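Local coordinates for Alpha/beta hydrolase fold protein (Nakamurella multipartita, PDB 4Y7D), which probably works as a hydrolase of the alpha/beta hydrolase fold, its natural substrate not established, at residues His40-Gly45 / Val66-Tyr71; Leu50-Phe55 / Glu200-Glu205; Val124-Ser129 / Ala295-Ala300; Leu233-Ile238 / Ala263-Ser268. One frame throughout, in Å; residues are numbered along the deposited sequence. Where two conformers were deposited one is given.

Interaction 1. Residues His40-Gly45 / Val66-Tyr71; sequences HGSPGG and VDRPGY
Val66 reaches His40 first: its O lies in the plane of the imidazole, 3.3 Å from His40 CD2, and accepts from a water that in turn takes the His40 N-H. Asp67 OD1 comes within 3.1 Å of Gly45 CA and also takes a hydrogen bond from His46 N; a CB on Gly45 would be tight against it. Arg68 does most of the bonding. Its N gives a nearly straight bond (173°) to His40 NE2, 3.0 Å away, and its chain bends back over one ring face so that NE meets His40 O at 3.0 Å and NH1 meets Gly41 O at 3.1 Å. NH1 also pairs with Asp223, which binds Ser42 OG and Tyr71 OH too. Across the type II turn, Tyr71 presents a ring face to the edge of His40, planes at 87°, while its CE1 packs on Pro43 CB. A methionine in place of Arg68 would probably leave Asp223 without its cationic mate and two loop carbonyls without these donors. His40, accepting at NE2 and donating from ND1 to Gly41 O (2.8 Å), is thus held against flipping, which probably helps to steady the HGxP loop with its cis-proline; in relatives this loop helps form the oxyanion hole.

Interaction 2. Residues Leu50-Phe55 / Glu200-Glu205; sequences LAMARF and ERFTLE
Helices 50-55 and 200-205 run nearly antiparallel (158°), their axes 9.8 Å apart at closest, with the CA atoms of Ala51 and Phe202 the nearest pair. Between the backbones the packing is mostly through carbon atoms. Phe202 turns the edge of its ring to helix 50-55, bringing CD1 to 3.6 Å from Ala51 O, and its CE1 lies near CG of selenomethionine Met52. The small Ala51 CB fits between the Phe202 ring and the carboxylate of Glu205, whose OE1 is 3.4 Å from it. Nearer the surface, Arg54 runs extended from CG to NE and meets Glu205 end-on in a salt bridge. NH1 gives the shorter bond, 2.8 Å to Glu205 OE1, arriving from above the carboxylate plane, while NH2 reaches the syn lone pair of Glu205 OE2 at 3.2 Å. The two planes are 52° apart, so the grip is twisted. In one of the two conformers deposited for Arg201 its guanidinium lies flat over a face of Arg54 (planes at 4°), with Arg54 NE 3.6 Å from Arg201 CZ, so the stack may not always be present. Glu205 and Asp198, which binds Arg201 NH1, probably offset the repulsion of these like charges. Helix 280-283 covers the inner side, where Trp282 stacks on Phe202 and bonds Met52 O. Met52 itself points to strand 101-106, touching Leu104 and Trp106, so helix 46-58 lies between the central sheet and helix 197-209.

Interaction 3. Residues Val124-Ser129 / Ala295-Ala300; sequences VRALVS and AELLRA
No flat side-chain group bridges Ala126 and Val128 to Leu297 and Leu298; the guanidinium of Arg299 belongs to the far side of the helix. One face of it has Ala295 O above it, offset toward the rim, and at its edge lies the carboxylate carbon of Glu296. There Arg299 NH2 bonds Glu296 OE1 at 2.7 Å, on the anti side and out of the carboxylate plane, while NH1 pairs with Glu59. This i to i+3 salt bridge lies on the side of the helix turned from the strand.

The inner surface is apolar. Strand 126-129 and helix 295-299 run at 152° to each other, with 7.7 Å between axes at the closest point. Ala126, having only a CB, allows this close approach: the methyl sits 3.6 Å from Leu297 O and 4.0 Å from Leu297 CG. Val128 makes the next contact. Its CG2, anti to the carbonyl carbon, meets Leu298 CD1 at 3.6 Å, the two side chains crossing at about a right angle. The anti placement of Leu297 CG to its backbone N (chi1 -164°) is what sets that atom against the Ala126 methyl; its CD2 lies 4.2 Å from Val128 CG2, next to Leu127 O. Where the helix ends, Ala300 adopts a positive phi and puts its CB 3.8 Å from Arg125 CB.

No hydrogen bond joins the two segments. The strand spends its backbone polar groups on partners such as Val103 and Leu243 in the neighbouring strands, so the C-terminal helix is held here by shape and burial of methyl groups, with its charged pair kept on the outer side.

Interaction 4. Residues Leu233-Ile238 / Ala263-Ser268; sequences LELDRI and AQIAGS
Ile265 and Ile238 meet branch against branch, just where helix 255-264 has ended. From the CB of Ile265, CG2 goes to Ile238 CG2 at 3.8 Å. The other branch starts with CG1, anti to the carbonyl carbon (chi1 -61°), which rests 3.6 Å from Leu235 O and close to Leu235 CB. At the tip, CD1 touches Ile238 CD1 at 3.7 Å and comes near Leu235 CD2. An alanine in place of Ile265 would probably open a gap beside Leu235 and Ile238, which would lose the contacts of CG1, CG2 and CD1. One residue earlier, Gln264 CB lies 3.6 Å from Leu235 CB, and its carbonyl O receives a CA-H...O contact of 3.2 Å from Asp236 CA. Polar links between the segments run through water: one donates to both Ile238 O (2.8 Å) and Ala266 O, and another accepts from Ala266 N. A third joins Gln264 OE1 to Asp236 OD1 in one of the two conformers deposited for Asp236. Tyr114 of helix 110-119 touches Leu235, Ile238 and Ile265 together. The 3-10 turn 235-237 leads on toward strand 242-247, whose Thr242 also touches Ile265, and the type II turn 265-268 delivers the chain to the edge strand 269-273.

Overall arrangement
Interactions 1 and 2 are in direct contact, Met52 SE lying 3.9 Å from His40 CA, so the loop probably shaping the oxyanion hole is backed by helix 46-58, which also packs on helix 197-209. Interaction 3 packs the C-terminal helix on strand 124-130; it comes to about 4 Å of interaction 2 at the nearest atoms without touching. Interaction 4, nested within the chain loop that interaction 3 closes, is centred about 15 Å from it and about 28 Å from interaction 2, on the opposite side of the chain's centre. It lies toward the edge of the sheet. The sodium ion, at Ala176 and Gly179, belongs to none of the four.

Interaction 1. Residues His40-Gly45 / Val66-Tyr71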
loop_
_atom_site.group_PDB
_atom_site.type_symbol
_atom_site.label_atom_id
_atom_site.label_comp_id
_atom_site.label_asym_id
_atom_site.label_seq_id
_atom_site.Cartn_x
_atom_site.Cartn_y
_atom_site.Cartn_z
ATOM N N HIS A 40 -1.254 -1.806 -3.643
ATOM C CA HIS A 40 -0.453 -0.590 -3.531
ATOM C C HIS A 40 -1.277 0.688 -3.302
ATOM O O HIS A 40 -2.487 0.781 -3.591
ATOM C CB HIS A 40 0.468 -0.444 -4.793
ATOM C CG HIS A 40 -0.268 -0.128 -6.034
ATOM N ND1 HIS A 40 -0.788 1.127 -6.296
ATOM C CD2 HIS A 40 -0.537 -0.883 -7.136
ATOM C CE1 HIS A 40 -1.373 1.118 -7.480
ATOM N NE2 HIS A 40 -1.239 -0.079 -8.005
ATOM N N GLY A 41 -0.559 1.713 -2.866
ATOM C CA GLY A 41 -1.127 3.022 -2.639
ATOM C C GLY A 41 -1.146 3.966 -3.820
ATOM O O GLY A 41 -1.168 3.539 -4.979
ATOM N N SER A 42 -1.172 5.258 -3.513
ATOM C CA SER A 42 -1.514 6.277 -4.505
ATOM C C SER A 42 -0.462 7.382 -4.552
ATOM O O SER A 42 -0.383 8.168 -3.602
ATOM C CB SER A 42 -2.830 6.930 -4.149
ATOM O OG SER A 42 -3.908 6.036 -4.009
ATOM N N PRO A 43 0.344 7.467 -5.624
ATOM C CA PRO A 43 0.416 6.501 -6.735
ATOM C C PRO A 43 1.182 5.260 -6.306
ATOM O O PRO A 43 1.674 5.178 -5.185
ATOM C CB PRO A 43 1.255 7.238 -7.769
ATOM C CG PRO A 43 2.225 8.011 -6.924
ATOM C CD PRO A 43 1.392 8.497 -5.748
ATOM N N GLY A 44 1.298 4.307 -7.226
ATOM C CA GLY A 44 2.006 3.072 -6.960
ATOM C C GLY A 44 1.960 2.239 -8.220
ATOM O O GLY A 44 1.870 2.730 -9.355
ATOM N N GLY A 45 2.095 0.956 -8.021
ATOM C CA GLY A 45 2.149 0.007 -9.096
ATOM C C GLY A 45 2.825 -1.230 -8.597
ATOM O O GLY A 45 3.147 -1.329 -7.428
ATOM N N VAL A 66 -0.909 -6.599 -7.600
ATOM C CA VAL A 66 -1.582 -5.991 -8.739
ATOM C C VAL A 66 -1.030 -4.637 -9.087
ATOM O O VAL A 66 -0.471 -3.961 -8.221
ATOM C CB VAL A 66 -3.098 -5.769 -8.468
ATOM C CG1 VAL A 66 -3.824 -7.093 -8.587
ATOM C CG2 VAL A 66 -3.344 -5.121 -7.109
ATOM N N ASP A 67 -1.240 -4.243 -10.341
ATOM C CA ASP A 67 -1.282 -2.844 -10.762
ATOM C C ASP A 67 -2.763 -2.459 -10.741
ATOM O O ASP A 67 -3.559 -3.040 -11.462
ATOM C CB ASP A 67 -0.710 -2.657 -12.156
ATOM C CG ASP A 67 0.791 -2.678 -12.194
ATOM O OD1 ASP A 67 1.390 -1.851 -11.477
ATOM O OD2 ASP A 67 1.407 -3.491 -12.953
ATOM N N ARG A 68 -3.158 -1.527 -9.878
ATOM C CA ARG A 68 -4.542 -1.081 -9.854
ATOM C C ARG A 68 -4.862 -0.329 -11.130
ATOM O O ARG A 68 -3.947 0.170 -11.823
ATOM C CB ARG A 68 -4.857 -0.261 -8.607
ATOM C CG ARG A 68 -4.762 -1.105 -7.327
ATOM C CD ARG A 68 -5.408 -0.432 -6.124
ATOM N NE ARG A 68 -4.608 0.726 -5.703
ATOM C CZ ARG A 68 -4.937 1.986 -5.947
ATOM N NH1 ARG A 68 -4.119 2.955 -5.608
ATOM N NH2 ARG A 68 -6.048 2.256 -6.590
ATOM N N PRO A 69 -6.140 -0.296 -11.487
ATOM C CA PRO A 69 -6.550 0.421 -12.710
ATOM C C PRO A 69 -6.003 1.830 -12.814
ATOM O O PRO A 69 -6.112 2.603 -11.837
ATOM C CB PRO A 69 -8.062 0.395 -12.610
ATOM C CG PRO A 69 -8.333 -0.952 -11.967
ATOM C CD PRO A 69 -7.278 -1.051 -10.896
ATOM N N GLY A 70 -5.445 2.134 -13.996
ATOM C CA GLY A 70 -4.836 3.409 -14.268
ATOM C C GLY A 70 -3.362 3.472 -14.002
ATOM O O GLY A 70 -2.736 4.494 -14.302
ATOM N N TYR A 71 -2.786 2.412 -13.413
ATOM C CA TYR A 71 -1.396 2.323 -13.175
ATOM C C TYR A 71 -0.742 1.288 -14.079
ATOM O O TYR A 71 -1.203 0.136 -14.210
ATOM C CB TYR A 71 -1.142 1.928 -11.741
ATOM C CG TYR A 71 -1.592 2.982 -10.766
ATOM C CD1 TYR A 71 -0.791 4.087 -10.510
ATOM C CD2 TYR A 71 -2.826 2.898 -10.078
ATOM C CE1 TYR A 71 -1.159 5.024 -9.585
ATOM C CE2 TYR A 71 -3.219 3.866 -9.145
ATOM C CZ TYR A 71 -2.359 4.912 -8.888
ATOM O OH TYR A 71 -2.681 5.868 -7.959
HETATM O O HOH W 1 -0.078 -3.752 -5.522
#

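Interaction 2. Residues Leu50-Phe55 / Glu200-Glu205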
loop_
_atom_site.group_PDB
_atom_site.type_symbol
_atom_site.label_atom_id
_atom_site.label_comp_id
_atom_site.label_asym_id
_atom_site.label_seq_id
_atom_site.Cartn_x
_atom_site.Cartn_y
_atom_site.Cartn_z
ATOM N N LEU A 50 5.634 -4.996 -4.952
ATOM C CA LEU A 50 6.634 -6.008 -4.698
ATOM C C LEU A 50 7.508 -5.660 -3.505
ATOM O O LEU A 50 7.961 -6.560 -2.770
ATOM C CB LEU A 50 7.526 -6.195 -5.948
ATOM C CG LEU A 50 6.912 -7.001 -7.081
ATOM C CD1 LEU A 50 7.676 -6.848 -8.397
ATOM C CD2 LEU A 50 6.859 -8.487 -6.704
ATOM N N ALA A 51 7.793 -4.384 -3.329
ATOM C CA ALA A 51 8.574 -3.932 -2.185
ATOM C C ALA A 51 7.796 -4.181 -0.889
ATOM O O ALA A 51 8.340 -4.715 0.089
ATOM C CB ALA A 51 8.913 -2.447 -2.322
HETATM N N MSE A 52 6.500 -3.876 -0.915
HETATM C CA MSE A 52 5.598 -4.208 0.206
HETATM C C MSE A 52 5.589 -5.726 0.516
HETATM O O MSE A 52 5.499 -6.120 1.680
HETATM C CB MSE A 52 4.172 -3.789 -0.092
HETATM C CG MSE A 52 3.955 -2.274 -0.164
HETATM SE SE MSE A 52 2.156 -1.888 -0.934
HETATM C CE MSE A 52 1.051 -2.847 0.325
ATOM N N ALA A 53 5.650 -6.550 -0.538
ATOM C CA ALA A 53 5.470 -8.000 -0.446
ATOM C C ALA A 53 6.720 -8.734 -0.040
ATOM O O ALA A 53 6.627 -9.938 0.290
ATOM C CB ALA A 53 5.004 -8.571 -1.765
ATOM N N ARG A 54 7.902 -8.112 -0.095
ATOM C CA ARG A 54 9.105 -8.937 0.162
ATOM C C ARG A 54 9.075 -9.688 1.480
ATOM O O ARG A 54 9.525 -10.855 1.551
ATOM C CB ARG A 54 10.415 -8.138 0.110
ATOM C CG ARG A 54 10.865 -7.751 -1.284
ATOM C CD ARG A 54 12.297 -7.179 -1.215
ATOM N NE ARG A 54 12.660 -6.818 -2.568
ATOM C CZ ARG A 54 12.519 -5.597 -3.109
ATOM N NH1 ARG A 54 12.129 -4.553 -2.385
ATOM N NH2 ARG A 54 12.870 -5.422 -4.383
ATOM N N PHE A 55 8.610 -9.049 2.543
ATOM C CA PHE A 55 8.618 -9.747 3.844
ATOM C C PHE A 55 7.716 -11.007 3.822
ATOM O O PHE A 55 7.978 -11.979 4.520
ATOM C CB PHE A 55 8.250 -8.794 4.999
ATOM C CG PHE A 55 6.768 -8.565 5.167
ATOM C CD1 PHE A 55 6.082 -7.632 4.377
ATOM C CD2 PHE A 55 6.043 -9.249 6.151
ATOM C CE1 PHE A 55 4.728 -7.410 4.549
ATOM C CE2 PHE A 55 4.700 -9.009 6.329
ATOM C CZ PHE A 55 4.034 -8.077 5.523
ATOM N N GLU A 200 16.570 0.068 3.692
ATOM C CA GLU A 200 17.080 1.052 2.719
ATOM C C GLU A 200 16.448 0.790 1.361
ATOM O O GLU A 200 15.936 1.708 0.709
ATOM C CB GLU A 200 18.612 0.975 2.610
ATOM C CG GLU A 200 19.201 1.967 1.597
ATOM C CD GLU A 200 20.699 1.939 1.527
ATOM O OE1 GLU A 200 21.378 1.309 2.391
ATOM O OE2 GLU A 200 21.227 2.582 0.601
ATOM N N ARG A 201 16.495 -0.462 0.929
ATOM C CA ARG A 201 15.947 -0.827 -0.360
ATOM C C ARG A 201 14.463 -0.499 -0.432
ATOM O O ARG A 201 14.010 0.081 -1.437
ATOM C CB ARG A 201 16.181 -2.311 -0.655
ATOM C CG ARG A 201 15.501 -2.765 -1.933
ATOM C CD ARG A 201 15.829 -4.205 -2.309
ATOM N NE ARG A 201 15.706 -5.113 -1.164
ATOM C CZ ARG A 201 15.950 -6.419 -1.223
ATOM N NH1 ARG A 201 15.827 -7.143 -0.133
ATOM N NH2 ARG A 201 16.289 -6.999 -2.374
ATOM N N PHE A 202 13.700 -0.850 0.620
ATOM C CA PHE A 202 12.270 -0.553 0.630
ATOM C C PHE A 202 12.025 0.936 0.461
ATOM O O PHE A 202 11.176 1.358 -0.365
ATOM C CB PHE A 202 11.588 -1.010 1.942
ATOM C CG PHE A 202 10.145 -0.649 2.022
ATOM C CD1 PHE A 202 9.163 -1.498 1.507
ATOM C CD2 PHE A 202 9.736 0.538 2.608
ATOM C CE1 PHE A 202 7.832 -1.161 1.553
ATOM C CE2 PHE A 202 8.394 0.888 2.644
ATOM C CZ PHE A 202 7.429 0.035 2.118
ATOM N N THR A 203 12.762 1.747 1.232
ATOM C CA THR A 203 12.533 3.178 1.222
ATOM C C THR A 203 12.816 3.810 -0.151
ATOM O O THR A 203 12.065 4.672 -0.613
ATOM C CB THR A 203 13.345 3.885 2.336
ATOM O OG1 THR A 203 13.062 3.274 3.599
ATOM C CG2 THR A 203 12.988 5.378 2.411
ATOM N N LEU A 204 13.920 3.401 -0.765
ATOM C CA LEU A 204 14.299 3.916 -2.073
ATOM C C LEU A 204 13.279 3.537 -3.142
ATOM O O LEU A 204 12.859 4.399 -3.970
ATOM C CB LEU A 204 15.702 3.411 -2.445
ATOM C CG LEU A 204 16.843 3.850 -1.538
ATOM C CD1 LEU A 204 18.119 3.103 -1.897
ATOM C CD2 LEU A 204 17.075 5.347 -1.603
ATOM N N GLU A 205 12.817 2.292 -3.095
ATOM C CA GLU A 205 11.815 1.850 -4.076
ATOM C C GLU A 205 10.512 2.627 -3.950
ATOM O O GLU A 205 9.943 3.040 -4.959
ATOM C CB GLU A 205 11.625 0.352 -3.990
ATOM C CG GLU A 205 12.853 -0.336 -4.559
ATOM C CD GLU A 205 12.830 -1.852 -4.527
ATOM O OE1 GLU A 205 11.824 -2.404 -4.081
ATOM O OE2 GLU A 205 13.855 -2.475 -4.929
#

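Interaction 3. Residues Val124-Ser129 / Ala295-Ala300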
loop_
_atom_site.group_PDB
_atom_site.type_symbol
_atom_site.label_atom_id
_atom_site.label_comp_id
_atom_site.label_asym_id
_atom_site.label_seq_id
_atom_site.Cartn_x
_atom_site.Cartn_y
_atom_site.Cartn_z
ATOM N N VAL A 124 -11.866 -13.223 1.354
ATOM C CA VAL A 124 -10.813 -12.625 2.162
ATOM C C VAL A 124 -10.578 -13.455 3.463
ATOM O O VAL A 124 -11.441 -13.511 4.356
ATOM C CB VAL A 124 -11.159 -11.173 2.486
ATOM C CG1 VAL A 124 -10.105 -10.539 3.362
ATOM C CG2 VAL A 124 -11.339 -10.353 1.217
ATOM N N ARG A 125 -9.431 -14.132 3.526
ATOM C CA ARG A 125 -9.052 -14.943 4.683
ATOM C C ARG A 125 -8.671 -14.122 5.915
ATOM O O ARG A 125 -8.925 -14.529 7.075
ATOM C CB ARG A 125 -7.865 -15.845 4.324
ATOM C CG ARG A 125 -8.140 -16.893 3.253
ATOM C CD ARG A 125 -7.594 -18.284 3.625
ATOM N NE ARG A 125 -7.928 -19.304 2.616
ATOM C CZ ARG A 125 -9.140 -19.860 2.438
ATOM N NH1 ARG A 125 -9.328 -20.777 1.478
ATOM N NH2 ARG A 125 -10.186 -19.492 3.181
ATOM N N ALA A 126 -8.028 -12.988 5.669
ATOM C CA ALA A 126 -7.476 -12.099 6.691
ATOM C C ALA A 126 -7.086 -10.797 6.011
ATOM O O ALA A 126 -6.791 -10.763 4.807
ATOM C CB ALA A 126 -6.277 -12.736 7.345
ATOM N N LEU A 127 -7.067 -9.715 6.776
ATOM C CA LEU A 127 -6.771 -8.395 6.272
ATOM C C LEU A 127 -5.692 -7.734 7.142
ATOM O O LEU A 127 -5.866 -7.605 8.330
ATOM C CB LEU A 127 -8.058 -7.543 6.265
ATOM C CG LEU A 127 -7.959 -6.066 5.804
ATOM C CD1 LEU A 127 -7.395 -5.951 4.389
ATOM C CD2 LEU A 127 -9.353 -5.511 5.939
ATOM N N VAL A 128 -4.618 -7.278 6.512
ATOM C CA VAL A 128 -3.651 -6.396 7.141
ATOM C C VAL A 128 -3.701 -5.058 6.428
ATOM O O VAL A 128 -3.423 -4.978 5.214
ATOM C CB VAL A 128 -2.251 -6.981 7.090
ATOM C CG1 VAL A 128 -1.223 -6.034 7.705
ATOM C CG2 VAL A 128 -2.246 -8.318 7.836
ATOM N N SER A 129 -4.067 -4.038 7.190
ATOM C CA SER A 129 -4.343 -2.724 6.639
ATOM C C SER A 129 -3.413 -1.702 7.275
ATOM O O SER A 129 -3.560 -1.313 8.449
ATOM C CB SER A 129 -5.774 -2.384 6.850
ATOM O OG SER A 129 -6.054 -1.132 6.315
ATOM N N ALA A 295 2.274 -11.576 8.930
ATOM C CA ALA A 295 2.481 -12.805 8.174
ATOM C C ALA A 295 1.746 -13.966 8.765
ATOM O O ALA A 295 1.127 -14.736 8.028
ATOM C CB ALA A 295 3.966 -13.117 8.034
ATOM N N GLU A 296 1.787 -14.099 10.091
ATOM C CA GLU A 296 1.085 -15.204 10.735
ATOM C C GLU A 296 -0.427 -15.084 10.561
ATOM O O GLU A 296 -1.128 -16.089 10.275
ATOM C CB GLU A 296 1.465 -15.286 12.214
ATOM C CG GLU A 296 0.848 -16.456 12.966
ATOM C CD GLU A 296 1.045 -17.877 12.335
ATOM O OE1 GLU A 296 2.120 -18.238 11.754
ATOM O OE2 GLU A 296 0.066 -18.678 12.448
ATOM N N LEU A 297 -0.959 -13.880 10.686
ATOM C CA LEU A 297 -2.343 -13.669 10.397
ATOM C C LEU A 297 -2.678 -14.061 8.960
ATOM O O LEU A 297 -3.669 -14.738 8.725
ATOM C CB LEU A 297 -2.726 -12.231 10.660
ATOM C CG LEU A 297 -4.219 -12.009 10.742
ATOM C CD1 LEU A 297 -4.755 -12.544 12.069
ATOM C CD2 LEU A 297 -4.519 -10.531 10.585
ATOM N N LEU A 298 -1.845 -13.637 8.004
ATOM C CA LEU A 298 -2.154 -13.855 6.584
ATOM C C LEU A 298 -2.038 -15.313 6.160
ATOM O O LEU A 298 -2.642 -15.705 5.167
ATOM C CB LEU A 298 -1.289 -12.932 5.701
ATOM C CG LEU A 298 -1.671 -11.461 5.857
ATOM C CD1 LEU A 298 -0.584 -10.466 5.404
ATOM C CD2 LEU A 298 -2.956 -11.180 5.139
ATOM N N ARG A 299 -1.277 -16.101 6.901
ATOM C CA ARG A 299 -1.189 -17.554 6.673
ATOM C C ARG A 299 -2.542 -18.217 6.965
ATOM O O ARG A 299 -2.834 -19.246 6.397
ATOM C CB ARG A 299 -0.178 -18.176 7.603
ATOM C CG ARG A 299 1.236 -18.036 7.177
ATOM C CD ARG A 299 2.117 -18.939 8.022
ATOM N NE ARG A 299 3.430 -18.428 7.764
ATOM C CZ ARG A 299 4.109 -17.613 8.567
ATOM N NH1 ARG A 299 5.250 -17.142 8.143
ATOM N NH2 ARG A 299 3.690 -17.311 9.797
ATOM N N ALA A 300 -3.344 -17.628 7.850
ATOM C CA ALA A 300 -4.771 -18.008 8.058
ATOM C C ALA A 300 -4.913 -19.519 8.188
ATOM O O ALA A 300 -5.724 -20.147 7.497
ATOM C CB ALA A 300 -5.643 -17.478 6.927
#

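Interaction 4. Residues Leu233-Ile238 / Ala263-Ser268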
loop_
_atom_site.group_PDB
_atom_site.type_symbol
_atom_site.label_atom_id
_atom_site.label_comp_id
_atom_site.label_asym_id
_atom_site.label_seq_id
_atom_site.Cartn_x
_atom_site.Cartn_y
_atom_site.Cartn_z
ATOM N N LEU A 233 -17.357 3.291 3.116
ATOM C CA LEU A 233 -16.826 2.001 2.658
ATOM C C LEU A 233 -17.440 0.788 3.403
ATOM O O LEU A 233 -17.175 -0.370 3.038
ATOM C CB LEU A 233 -15.310 1.986 2.799
ATOM C CG LEU A 233 -14.539 3.066 2.046
ATOM C CD1 LEU A 233 -13.054 3.004 2.468
ATOM C CD2 LEU A 233 -14.712 2.898 0.576
ATOM N N GLU A 234 -18.225 1.044 4.446
ATOM C CA GLU A 234 -18.944 0.011 5.182
ATOM C C GLU A 234 -18.014 -0.999 5.835
ATOM O O GLU A 234 -18.231 -2.231 5.754
ATOM C CB GLU A 234 -19.931 -0.703 4.277
ATOM C CG GLU A 234 -20.854 0.225 3.466
ATOM C CD GLU A 234 -21.887 -0.588 2.685
ATOM O OE1 GLU A 234 -21.536 -1.469 1.880
ATOM O OE2 GLU A 234 -23.073 -0.345 2.946
ATOM N N LEU A 235 -16.980 -0.490 6.501
ATOM C CA LEU A 235 -16.049 -1.377 7.180
ATOM C C LEU A 235 -16.721 -2.209 8.258
ATOM O O LEU A 235 -16.235 -3.276 8.622
ATOM C CB LEU A 235 -14.920 -0.557 7.784
ATOM C CG LEU A 235 -13.711 -0.297 6.886
ATOM C CD1 LEU A 235 -14.051 0.530 5.680
ATOM C CD2 LEU A 235 -12.636 0.404 7.696
ATOM N N ASP A 236 -17.841 -1.783 8.785
ATOM C CA ASP A 236 -18.520 -2.546 9.831
ATOM C C ASP A 236 -19.039 -3.882 9.332
ATOM O O ASP A 236 -19.355 -4.752 10.130
ATOM C CB ASP A 236 -19.659 -1.716 10.421
ATOM C CG ASP A 236 -20.626 -1.214 9.364
ATOM O OD1 ASP A 236 -20.282 -0.322 8.574
ATOM O OD2 ASP A 236 -21.750 -1.739 9.313
ATOM N N ARG A 237 -19.113 -4.053 8.013
ATOM C CA ARG A 237 -19.519 -5.332 7.415
ATOM C C ARG A 237 -18.394 -6.386 7.451
ATOM O O ARG A 237 -18.638 -7.587 7.233
ATOM C CB ARG A 237 -19.944 -5.133 5.951
ATOM C CG ARG A 237 -21.201 -4.288 5.767
ATOM C CD ARG A 237 -21.459 -3.998 4.296
ATOM N NE ARG A 237 -21.788 -5.206 3.516
ATOM C CZ ARG A 237 -21.996 -5.249 2.189
ATOM N NH1 ARG A 237 -21.925 -4.163 1.429
ATOM N NH2 ARG A 237 -22.274 -6.406 1.607
ATOM N N ILE A 238 -17.172 -5.953 7.690
ATOM C CA ILE A 238 -15.997 -6.848 7.586
ATOM C C ILE A 238 -15.936 -7.831 8.729
ATOM O O ILE A 238 -16.012 -7.424 9.899
ATOM C CB ILE A 238 -14.689 -6.019 7.469
ATOM C CG1 ILE A 238 -14.712 -5.183 6.197
ATOM C CG2 ILE A 238 -13.436 -6.887 7.571
ATOM C CD1 ILE A 238 -13.527 -4.225 6.111
ATOM N N ALA A 263 -12.230 0.651 14.955
ATOM C CA ALA A 263 -13.485 0.791 15.670
ATOM C C ALA A 263 -14.621 0.211 14.887
ATOM O O ALA A 263 -15.620 -0.193 15.465
ATOM C CB ALA A 263 -13.733 2.265 16.005
ATOM N N GLN A 264 -14.501 0.176 13.563
ATOM C CA GLN A 264 -15.574 -0.366 12.713
ATOM C C GLN A 264 -15.516 -1.887 12.586
ATOM O O GLN A 264 -16.551 -2.525 12.409
ATOM C CB GLN A 264 -15.530 0.177 11.287
ATOM C CG GLN A 264 -15.633 1.693 11.167
ATOM C CD GLN A 264 -16.679 2.265 12.101
ATOM O OE1 GLN A 264 -17.873 2.050 11.914
ATOM N NE2 GLN A 264 -16.220 2.950 13.158
ATOM N N ILE A 265 -14.308 -2.434 12.566
ATOM C CA ILE A 265 -14.118 -3.858 12.241
ATOM C C ILE A 265 -14.061 -4.649 13.532
ATOM O O ILE A 265 -13.075 -4.619 14.260
ATOM C CB ILE A 265 -12.849 -4.079 11.405
ATOM C CG1 ILE A 265 -12.989 -3.296 10.080
ATOM C CG2 ILE A 265 -12.702 -5.566 11.087
ATOM C CD1 ILE A 265 -11.722 -3.249 9.240
ATOM N N ALA A 266 -15.170 -5.327 13.828
ATOM C CA ALA A 266 -15.287 -6.101 15.044
ATOM C C ALA A 266 -14.160 -7.115 15.154
ATOM O O ALA A 266 -13.834 -7.821 14.163
ATOM C CB ALA A 266 -16.667 -6.755 15.126
ATOM N N GLY A 267 -13.561 -7.191 16.334
ATOM C CA GLY A 267 -12.485 -8.184 16.581
ATOM C C GLY A 267 -11.131 -7.780 16.031
ATOM O O GLY A 267 -10.162 -8.510 16.162
ATOM N N SER A 268 -11.035 -6.612 15.376
ATOM C CA SER A 268 -9.753 -6.132 14.837
ATOM C C SER A 268 -8.796 -5.753 15.922
ATOM O O SER A 268 -9.183 -5.486 17.071
ATOM C CB SER A 268 -9.962 -4.955 13.833
ATOM O OG SER A 268 -10.356 -3.810 14.526
HETATM O O HOH W 2 -17.242 -5.838 11.722
HETATM O O HOH W 3 -18.674 1.943 9.186
HETATM O O HOH W 4 -15.392 -8.812 12.271
#